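Local coordinates for protein molybdopterin synthase catalytic subunit (Helicobacter pylori, PDB 3RPF) that probably converts precursor Z into molybdopterin by building in two sulfur atoms supplied by the small sulfur-carrier subunit MoaD, at residues A[53-58]-A[80-85]; A[16-21]-A[91-96]. One frame throughout, in Å; residues are numbered along the deposited sequence.

Contact 1: A[53-58]-A[80-85]. With EDO (1,2-ethanediol), chain G.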
loop_
_atom_site.group_PDB
_atom_site.type_symbol
_atom_site.label_atom_id
_atom_site.label_comp_id
_atom_site.label_asym_id
_atom_site.label_seq_id
_atom_site.Cartn_x
_atom_site.Cartn_y
_atom_site.Cartn_z
ATOM N N ILE A 53 24.071 1.533 -5.584
ATOM C CA ILE A 53 23.340 0.299 -5.861
ATOM C C ILE A 53 24.231 -0.786 -6.461
ATOM O O ILE A 53 24.982 -0.520 -7.412
ATOM C CB ILE A 53 22.165 0.552 -6.824
ATOM C CG1 ILE A 53 21.161 1.534 -6.210
ATOM C CG2 ILE A 53 21.465 -0.766 -7.170
ATOM C CD1 ILE A 53 19.950 1.781 -7.077
ATOM N N TYR A 54 24.169 -2.002 -5.911
ATOM C CA TYR A 54 24.837 -3.164 -6.550
ATOM C C TYR A 54 23.878 -3.684 -7.621
ATOM O O TYR A 54 22.987 -4.486 -7.332
ATOM C CB TYR A 54 25.110 -4.248 -5.506
ATOM C CG TYR A 54 25.940 -5.456 -5.954
ATOM C CD1 TYR A 54 26.436 -6.357 -5.014
ATOM C CD2 TYR A 54 26.215 -5.702 -7.293
ATOM C CE1 TYR A 54 27.173 -7.456 -5.388
ATOM C CE2 TYR A 54 26.958 -6.813 -7.682
ATOM C CZ TYR A 54 27.432 -7.683 -6.722
ATOM O OH TYR A 54 28.175 -8.785 -7.087
ATOM N N GLU A 55 24.027 -3.219 -8.858
ATOM C CA GLU A 55 22.930 -3.391 -9.821
ATOM C C GLU A 55 22.665 -4.833 -10.220
ATOM O O GLU A 55 21.506 -5.260 -10.290
ATOM C CB GLU A 55 23.122 -2.498 -11.051
ATOM C CG GLU A 55 23.243 -1.020 -10.696
ATOM C CD GLU A 55 23.175 -0.118 -11.909
ATOM O OE1 GLU A 55 23.447 1.101 -11.776
ATOM O OE2 GLU A 55 22.834 -0.632 -12.996
ATOM N N ALA A 56 23.729 -5.588 -10.481
ATOM C CA ALA A 56 23.576 -6.988 -10.889
ATOM C C ALA A 56 22.826 -7.795 -9.835
ATOM O O ALA A 56 21.953 -8.588 -10.164
ATOM C CB ALA A 56 24.950 -7.621 -11.184
ATOM N N LEU A 57 23.160 -7.597 -8.565
ATOM C CA LEU A 57 22.529 -8.389 -7.511
ATOM C C LEU A 57 21.122 -7.874 -7.255
ATOM O O LEU A 57 20.200 -8.659 -7.041
ATOM C CB LEU A 57 23.368 -8.369 -6.228
ATOM C CG LEU A 57 22.729 -9.045 -5.008
ATOM C CD1 LEU A 57 22.316 -10.474 -5.312
ATOM C CD2 LEU A 57 23.700 -8.989 -3.834
ATOM N N LEU A 58 20.938 -6.560 -7.301
ATOM C CA LEU A 58 19.585 -6.010 -7.172
ATOM C C LEU A 58 18.652 -6.613 -8.227
ATOM O O LEU A 58 17.522 -7.023 -7.915
ATOM C CB LEU A 58 19.602 -4.481 -7.270
ATOM C CG LEU A 58 18.185 -3.899 -7.255
ATOM C CD1 LEU A 58 17.521 -4.274 -5.949
ATOM C CD2 LEU A 58 18.228 -2.395 -7.437
ATOM N N HIS A 80 14.000 2.776 -8.365
ATOM C CA HIS A 80 14.775 3.327 -7.266
ATOM C C HIS A 80 15.789 4.304 -7.827
ATOM O O HIS A 80 16.302 4.100 -8.930
ATOM C CB HIS A 80 15.477 2.209 -6.483
ATOM C CG HIS A 80 15.880 2.604 -5.101
ATOM N ND1 HIS A 80 16.861 3.538 -4.844
ATOM C CD2 HIS A 80 15.423 2.203 -3.883
ATOM C CE1 HIS A 80 16.990 3.700 -3.540
ATOM N NE2 HIS A 80 16.128 2.899 -2.935
ATOM N N SER A 81 16.064 5.370 -7.079
ATOM C CA SER A 81 17.059 6.358 -7.485
ATOM C C SER A 81 18.489 5.872 -7.272
ATOM O O SER A 81 18.763 5.102 -6.354
ATOM C CB SER A 81 16.865 7.644 -6.692
ATOM O OG SER A 81 15.641 8.285 -7.019
ATOM N N LEU A 82 19.394 6.346 -8.126
ATOM C CA LEU A 82 20.833 6.160 -7.937
ATOM C C LEU A 82 21.454 7.545 -7.807
ATOM O O LEU A 82 21.112 8.456 -8.569
ATOM C CB LEU A 82 21.441 5.419 -9.132
ATOM C CG LEU A 82 22.955 5.148 -9.089
ATOM C CD1 LEU A 82 23.286 4.139 -7.996
ATOM C CD2 LEU A 82 23.464 4.650 -10.445
ATOM N N GLY A 83 22.353 7.724 -6.845
ATOM C CA GLY A 83 22.966 9.027 -6.659
ATOM C C GLY A 83 22.116 9.942 -5.793
ATOM O O GLY A 83 21.391 9.467 -4.912
ATOM N N ASP A 84 22.195 11.248 -6.044
ATOM C CA ASP A 84 21.601 12.239 -5.157
ATOM C C ASP A 84 20.101 12.412 -5.368
ATOM O O ASP A 84 19.620 12.434 -6.498
ATOM C CB ASP A 84 22.278 13.599 -5.331
ATOM C CG ASP A 84 23.750 13.563 -4.984
ATOM O OD1 ASP A 84 24.208 12.525 -4.460
ATOM O OD2 ASP A 84 24.446 14.573 -5.230
ATOM N N VAL A 85 19.385 12.499 -4.259
ATOM C CA VAL A 85 17.979 12.828 -4.231
ATOM C C VAL A 85 17.746 13.887 -3.152
ATOM O O VAL A 85 18.032 13.671 -1.998
ATOM C CB VAL A 85 17.143 11.582 -3.958
ATOM C CG1 VAL A 85 15.702 11.864 -4.119
ATOM C CG2 VAL A 85 17.589 10.451 -4.833
HETATM C C1 EDO G . 26.706 -2.111 -10.698
HETATM O O1 EDO G . 26.812 -2.136 -9.272
HETATM C C2 EDO G . 27.259 -3.421 -11.238
HETATM O O2 EDO G . 26.572 -4.514 -10.611
#
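Ile-53 and Leu-82 meet through their branches and bury most of the surface between 53-58 and 80-85. CD1 of Leu-82 does the touching: it lies 3.8 Å from CG1 of Ile-53 and 3.6 Å from the backbone N of the same residue, the two side chains crossing obliquely. In Ile-53, CG1 stands anti to the carbonyl carbon (chi1 -61°), and CD1 beyond it reaches the other strand, 3.6 Å from the carbonyl O of Ser-81. Branched aliphatic residues suit this place, where strand 48-53 of the antiparallel sheet meets strand 74-82 of the mixed sheet and the chain turns a corner at Gly-83. Glu-55, at the start of helix 55-71, adds less: its extended chain lies nearly perpendicular to Leu-82, its OE1 3.8 Å from CD2 of Leu-82, while its carboxylate stays at the exposed margin.

His-80 lies deeper, its side chain about 7 Å from that of Lys-123, which probably binds substrate. Its ND1 gives a hydrogen bond of 2.9 Å to the carbonyl O of Ser-81, met on a lone pair and in the imidazole plane. NE2 accepts a hydrogen bond from the backbone N of Gly-74 of the MoaD chain, an amide that can only donate. In a 1,2-ethanediol, probably from the crystallisation liquor, O1 accepts from Glu-55 N and donates to Ile-53 O, and O2 accepts from Ala-56 N.

Van der Waals contact, largely aliphatic, thus holds the segments, polar bonding running within one or to the outside. The two bonds of His-80 fix the turn of its ring.

Contact 2: A[16-21]-A[91-96]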
loop_
_atom_site.group_PDB
_atom_site.type_symbol
_atom_site.label_atom_id
_atom_site.label_comp_id
_atom_site.label_asym_id
_atom_site.label_seq_id
_atom_site.Cartn_x
_atom_site.Cartn_y
_atom_site.Cartn_z
ATOM N N GLU A 16 5.101 10.370 -13.646
ATOM C CA GLU A 16 5.202 9.600 -14.880
ATOM C C GLU A 16 5.126 8.093 -14.629
ATOM O O GLU A 16 4.466 7.366 -15.377
ATOM C CB GLU A 16 6.495 9.958 -15.609
ATOM C CG GLU A 16 6.673 9.263 -16.935
ATOM C CD GLU A 16 8.071 9.447 -17.490
ATOM O OE1 GLU A 16 9.043 9.222 -16.736
ATOM O OE2 GLU A 16 8.198 9.809 -18.678
ATOM N N LEU A 17 5.793 7.631 -13.571
ATOM C CA LEU A 17 5.766 6.219 -13.204
ATOM C C LEU A 17 4.366 5.765 -12.780
ATOM O O LEU A 17 3.911 4.705 -13.186
ATOM C CB LEU A 17 6.773 5.942 -12.088
ATOM C CG LEU A 17 8.259 6.122 -12.417
ATOM C CD1 LEU A 17 9.089 6.181 -11.141
ATOM C CD2 LEU A 17 8.755 5.006 -13.329
ATOM N N LEU A 18 3.691 6.569 -11.964
ATOM C CA LEU A 18 2.360 6.208 -11.473
ATOM C C LEU A 18 1.350 6.127 -12.610
ATOM O O LEU A 18 0.509 5.230 -12.641
ATOM C CB LEU A 18 1.890 7.207 -10.418
ATOM C CG LEU A 18 2.440 6.997 -9.007
ATOM C CD1 LEU A 18 2.178 8.206 -8.137
ATOM C CD2 LEU A 18 1.833 5.761 -8.387
ATOM N N LYS A 19 1.442 7.067 -13.542
ATOM C CA LYS A 19 0.574 7.084 -14.709
ATOM C C LYS A 19 0.765 5.822 -15.538
ATOM O O LYS A 19 -0.207 5.170 -15.915
ATOM C CB LYS A 19 0.849 8.320 -15.569
ATOM C CG LYS A 19 0.264 8.251 -16.980
ATOM C CD LYS A 19 1.078 9.112 -17.955
ATOM C CE LYS A 19 0.468 9.130 -19.356
ATOM N NZ LYS A 19 1.363 9.800 -20.347
ATOM N N ALA A 20 2.019 5.476 -15.820
ATOM C CA ALA A 20 2.313 4.290 -16.624
ATOM C C ALA A 20 1.821 3.033 -15.937
ATOM O O ALA A 20 1.254 2.144 -16.575
ATOM C CB ALA A 20 3.807 4.183 -16.911
ATOM N N TYR A 21 2.051 2.941 -14.634
ATOM C CA TYR A 21 1.634 1.743 -13.912
ATOM C C TYR A 21 0.113 1.576 -13.962
ATOM O O TYR A 21 -0.389 0.471 -14.169
ATOM C CB TYR A 21 2.114 1.802 -12.466
ATOM C CG TYR A 21 3.600 1.590 -12.295
ATOM C CD1 TYR A 21 4.317 0.766 -13.161
ATOM C CD2 TYR A 21 4.292 2.215 -11.266
ATOM C CE1 TYR A 21 5.686 0.568 -12.994
ATOM C CE2 TYR A 21 5.658 2.025 -11.096
ATOM C CZ TYR A 21 6.348 1.199 -11.962
ATOM O OH TYR A 21 7.708 1.016 -11.787
ATOM N N SER A 91 12.626 8.640 -3.882
ATOM C CA SER A 91 13.826 7.843 -4.131
ATOM C C SER A 91 13.485 6.391 -4.409
ATOM O O SER A 91 14.339 5.619 -4.858
ATOM C CB SER A 91 14.749 7.917 -2.924
ATOM O OG SER A 91 14.105 7.391 -1.777
ATOM N N PHE A 92 12.237 6.010 -4.150
ATOM C CA PHE A 92 11.857 4.614 -4.275
ATOM C C PHE A 92 10.355 4.569 -4.514
ATOM O O PHE A 92 9.612 5.368 -3.951
ATOM C CB PHE A 92 12.234 3.869 -2.983
ATOM C CG PHE A 92 11.588 2.500 -2.835
ATOM C CD1 PHE A 92 11.784 1.510 -3.792
ATOM C CD2 PHE A 92 10.833 2.194 -1.707
ATOM C CE1 PHE A 92 11.211 0.253 -3.655
ATOM C CE2 PHE A 92 10.259 0.930 -1.548
ATOM C CZ PHE A 92 10.449 -0.049 -2.531
ATOM N N LEU A 93 9.927 3.659 -5.376
ATOM C CA LEU A 93 8.512 3.511 -5.679
ATOM C C LEU A 93 8.283 2.070 -6.045
ATOM O O LEU A 93 9.093 1.465 -6.762
ATOM C CB LEU A 93 8.111 4.420 -6.848
ATOM C CG LEU A 93 6.635 4.383 -7.252
ATOM C CD1 LEU A 93 6.136 5.762 -7.666
ATOM C CD2 LEU A 93 6.434 3.391 -8.370
ATOM N N CYS A 94 7.203 1.489 -5.538
ATOM C CA CYS A 94 6.841 0.170 -6.005
ATOM C C CYS A 94 5.354 -0.002 -6.101
ATOM O O CYS A 94 4.571 0.724 -5.458
ATOM C CB CYS A 94 7.477 -0.916 -5.143
ATOM S SG CYS A 94 6.890 -0.966 -3.462
ATOM N N VAL A 95 4.960 -0.943 -6.950
ATOM C CA VAL A 95 3.544 -1.202 -7.188
ATOM C C VAL A 95 3.320 -2.693 -7.157
ATOM O O VAL A 95 4.148 -3.473 -7.641
ATOM C CB VAL A 95 3.104 -0.652 -8.555
ATOM C CG1 VAL A 95 3.950 -1.285 -9.671
ATOM C CG2 VAL A 95 1.627 -0.899 -8.790
ATOM N N SER A 96 2.202 -3.084 -6.559
ATOM C CA SER A 96 1.761 -4.460 -6.551
ATOM C C SER A 96 0.329 -4.353 -6.999
ATOM O O SER A 96 -0.472 -3.666 -6.339
ATOM C CB SER A 96 1.820 -5.011 -5.128
ATOM O OG SER A 96 1.232 -6.303 -5.060
#
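Tyr-21 presents one face of its ring to Val-95 and part of its edge to Leu-93. The methyl CG1 of Val-95 sits over the ring centre, 3.8 Å from the centroid and 7° off the ring normal, a CH-pi contact centred over the face, with the ring atoms at similar distances. What brings CG1 over the ring is its rotation to between the backbone N and the carbonyl carbon of its own residue (chi1 58°). CD2 of Leu-93 lies near the ring plane instead, and the side chains of Tyr-21 and Leu-93 lie alongside and point opposite ways; the modelled approach of that methyl is too close to be trusted in detail.

In the alpha/beta-hammerhead fold of MoaE, helix 14-27 packs on one face of the mixed sheet and helix 101-118 on the other. The short segments of helix and strand run nearly parallel, at 10°, with their axes 10.0 Å apart. Alternation along the strand turns Leu-93 and Val-95 toward the helix, while Cys-94 between them faces Ile-112 and Phe-111 of helix 101-118.

One helical turn before Tyr-21, the other branch of Leu-93 is received by two leucines. Its CD1 is 4.1 Å from CG of Leu-18, whose side chain it crosses at a slant, and more loosely 4.5 Å from CB of Leu-17. Branched leucines, with no polar atom to satisfy, suit this buried seam, and Leu-18 also packs on Gln-22 of the second MoaE subunit.

From the N terminus, strand 5-9 leads into helix 14-27, whose residues 16-21 wait some seventy residues for their partner, 91-96, so contact 2 closes the long loop. Within that span the chain makes strands 32-39 and 48-53, then helix 55-71 and strand 74-82; contact 1 closes the shorter loop around this helix, wholly inside the longer one. The two do not cross. Contact 1 joins the end of strand 48-53 of the antiparallel sheet, and the helix start that follows it, to strand 74-82 of the mixed sheet, whereas contact 2 fixes a helix on that mixed sheet. They meet through adjoining strands, where Ser-81 N lies 2.8 Å from Ser-91 O, a probable hydrogen bond.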